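Local coordinates for protein Bd3459 (Bdellovibrio bacteriovorus, PDB 5CEC) that probably acts on bacterial peptidoglycan as a predatory serine-type D-Ala-D-Ala peptidase of the S13 family and is held in complex with the ankyrin-repeat immunity protein Bd3460, at residues Y88-K93 with E109-P114. The protein carries 1 engineered substitution. Sequence-based numbering, arbitrary orientation.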
# COMPACT_ATOMS: atom_id res chain seq x y z
N TYR A 88 -6.22 -9.17 -18.88
CA TYR A 88 -7.64 -9.52 -18.69
C TYR A 88 -8.41 -8.26 -18.26
O TYR A 88 -7.91 -7.48 -17.44
CB TYR A 88 -7.77 -10.57 -17.58
CG TYR A 88 -9.19 -10.98 -17.29
CD1 TYR A 88 -9.85 -11.89 -18.10
CD2 TYR A 88 -9.89 -10.45 -16.20
CE1 TYR A 88 -11.15 -12.27 -17.84
CE2 TYR A 88 -11.18 -10.83 -15.92
CZ TYR A 88 -11.82 -11.73 -16.76
OH TYR A 88 -13.12 -12.12 -16.50
N ARG A 89 -9.63 -8.11 -18.77
CA ARG A 89 -10.55 -7.08 -18.29
C ARG A 89 -11.84 -7.70 -17.78
O ARG A 89 -12.35 -8.66 -18.34
CB ARG A 89 -10.84 -6.09 -19.41
CG ARG A 89 -9.63 -5.27 -19.83
CD ARG A 89 -9.87 -4.53 -21.12
NE ARG A 89 -8.72 -3.75 -21.55
CZ ARG A 89 -8.55 -2.45 -21.32
NH1 ARG A 89 -9.37 -1.76 -20.55
NH2 ARG A 89 -7.47 -1.85 -21.81
N PHE A 90 -12.35 -7.13 -16.67
CA PHE A 90 -13.61 -7.53 -16.11
C PHE A 90 -14.68 -6.82 -16.92
O PHE A 90 -14.72 -5.59 -16.96
CB PHE A 90 -13.66 -7.10 -14.64
CG PHE A 90 -12.69 -7.88 -13.79
CD1 PHE A 90 -11.36 -7.48 -13.64
CD2 PHE A 90 -13.09 -9.05 -13.16
CE1 PHE A 90 -10.46 -8.23 -12.89
CE2 PHE A 90 -12.18 -9.82 -12.43
CZ PHE A 90 -10.88 -9.39 -12.28
N LYS A 91 -15.54 -7.61 -17.56
CA LYS A 91 -16.50 -7.09 -18.56
C LYS A 91 -17.89 -7.03 -17.93
O LYS A 91 -18.67 -7.99 -18.02
CB LYS A 91 -16.46 -7.96 -19.82
CG LYS A 91 -15.09 -8.00 -20.44
CD LYS A 91 -15.02 -9.01 -21.57
CE LYS A 91 -13.60 -9.46 -21.85
NZ LYS A 91 -12.91 -10.08 -20.66
N THR A 92 -18.18 -5.92 -17.25
CA THR A 92 -19.51 -5.71 -16.65
C THR A 92 -20.46 -5.38 -17.80
O THR A 92 -20.14 -4.55 -18.66
CB THR A 92 -19.45 -4.56 -15.63
OG1 THR A 92 -18.48 -4.88 -14.63
CG2 THR A 92 -20.79 -4.34 -14.96
N LYS A 93 -21.60 -6.07 -17.85
CA LYS A 93 -22.56 -5.88 -18.92
C LYS A 93 -23.81 -5.18 -18.40
O LYS A 93 -24.30 -5.45 -17.31
CB LYS A 93 -22.90 -7.23 -19.55
CG LYS A 93 -21.71 -7.85 -20.27
CD LYS A 93 -22.05 -9.23 -20.82
CE LYS A 93 -21.02 -9.65 -21.86
NZ LYS A 93 -21.42 -10.89 -22.57
N GLU A 109 -25.30 -7.15 -15.31
CA GLU A 109 -24.76 -8.48 -15.27
C GLU A 109 -23.31 -8.32 -14.86
O GLU A 109 -22.46 -7.88 -15.64
CB GLU A 109 -24.92 -9.15 -16.65
CG GLU A 109 -24.22 -10.50 -16.76
CD GLU A 109 -24.31 -11.12 -18.15
OE1 GLU A 109 -24.91 -10.51 -19.05
OE2 GLU A 109 -23.74 -12.22 -18.35
N GLY A 110 -23.02 -8.63 -13.59
CA GLY A 110 -21.71 -8.34 -13.06
C GLY A 110 -20.59 -9.23 -13.58
O GLY A 110 -20.83 -10.30 -14.12
N SER A 111 -19.38 -8.75 -13.41
CA SER A 111 -18.17 -9.45 -13.78
C SER A 111 -17.28 -9.81 -12.59
O SER A 111 -16.17 -10.30 -12.79
CB SER A 111 -17.35 -8.59 -14.75
OG SER A 111 -16.98 -7.37 -14.13
N ARG A 112 -17.70 -9.46 -11.37
CA ARG A 112 -16.87 -9.56 -10.17
C ARG A 112 -15.62 -8.68 -10.23
O ARG A 112 -14.63 -8.90 -9.56
CB ARG A 112 -16.50 -11.01 -9.83
CG ARG A 112 -17.71 -11.92 -9.76
CD ARG A 112 -17.40 -13.24 -9.04
NE ARG A 112 -17.24 -13.03 -7.60
CZ ARG A 112 -18.23 -12.93 -6.72
NH1 ARG A 112 -19.51 -13.06 -7.11
NH2 ARG A 112 -17.93 -12.71 -5.44
N ASP A 113 -15.73 -7.58 -10.99
CA ASP A 113 -14.68 -6.55 -11.02
C ASP A 113 -14.39 -6.21 -9.54
O ASP A 113 -15.30 -5.79 -8.82
CB ASP A 113 -15.20 -5.33 -11.81
CG ASP A 113 -14.24 -4.19 -11.91
OD1 ASP A 113 -13.27 -4.08 -11.13
OD2 ASP A 113 -14.48 -3.37 -12.83
N PRO A 114 -13.12 -6.33 -9.12
CA PRO A 114 -12.74 -6.12 -7.71
C PRO A 114 -12.32 -4.71 -7.38
O PRO A 114 -11.79 -4.46 -6.31
CB PRO A 114 -11.56 -7.08 -7.53
CG PRO A 114 -10.89 -7.01 -8.86
CD PRO A 114 -12.01 -6.91 -9.88
O HOH W 1 -14.35 -12.21 -13.86
O HOH W 2 -19.21 -6.11 -12.18
O HOH W 3 -16.27 -3.55 -15.00
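The last antiparallel rung of a beta hairpin, strands 91-98 and 104-109 of a mixed sheet, passes here into the loop that leads to helix 118-130. Lys-93 and Glu-109 are its hydrogen-bonded pair. Lys-93 N donates to Glu-109 O at 3.0 Å, almost straight at 170°. Glu-109 N returns a bond to Lys-93 O at 2.8 Å. Their extended side chains run side by side on one face of the sheet, and Lys-93 CD lies 3.6 Å from Glu-109 OE1. Lys-93 NZ stays 5.0 Å from Glu-109 OE1, so the opposite charges do not touch; OE1 is hydrogen-bonded to His-95.

Past Glu-109 the backbone bonds between the segments stop, although Thr-92 CA and Ser-111 CA are still 4.9 Å apart. One water joins Thr-92 OG1 to Ser-111 N, another Thr-92 OG1 to Asp-113 OD2. A third links Tyr-88 OH to Ser-111 O. Ser-111 OG lies between its own N and carbonyl carbon (chi1 61°). There it comes within 2.9 Å of Thr-92 OG1 and takes a weak bond from Asp-113 N.

Phe-90 CG is anti to the carbonyl carbon, and its ring is sandwiched. Pro-114 CD sits over the centre of one face in a CH-pi contact, 3.6 Å from the ring centroid. Tyr-88 CE2 lies over the opposite face. Ser-111 O meets the edge in plane, 3.3 Å from Phe-90 CD2. Direct backbone pairing thus gives way to water bridges, while the buried Phe-90 ring joins segment 88-93 and the 109-114 loop to Leu-240, Ile-243 and Leu-259 of helices 240-250 and 253-262.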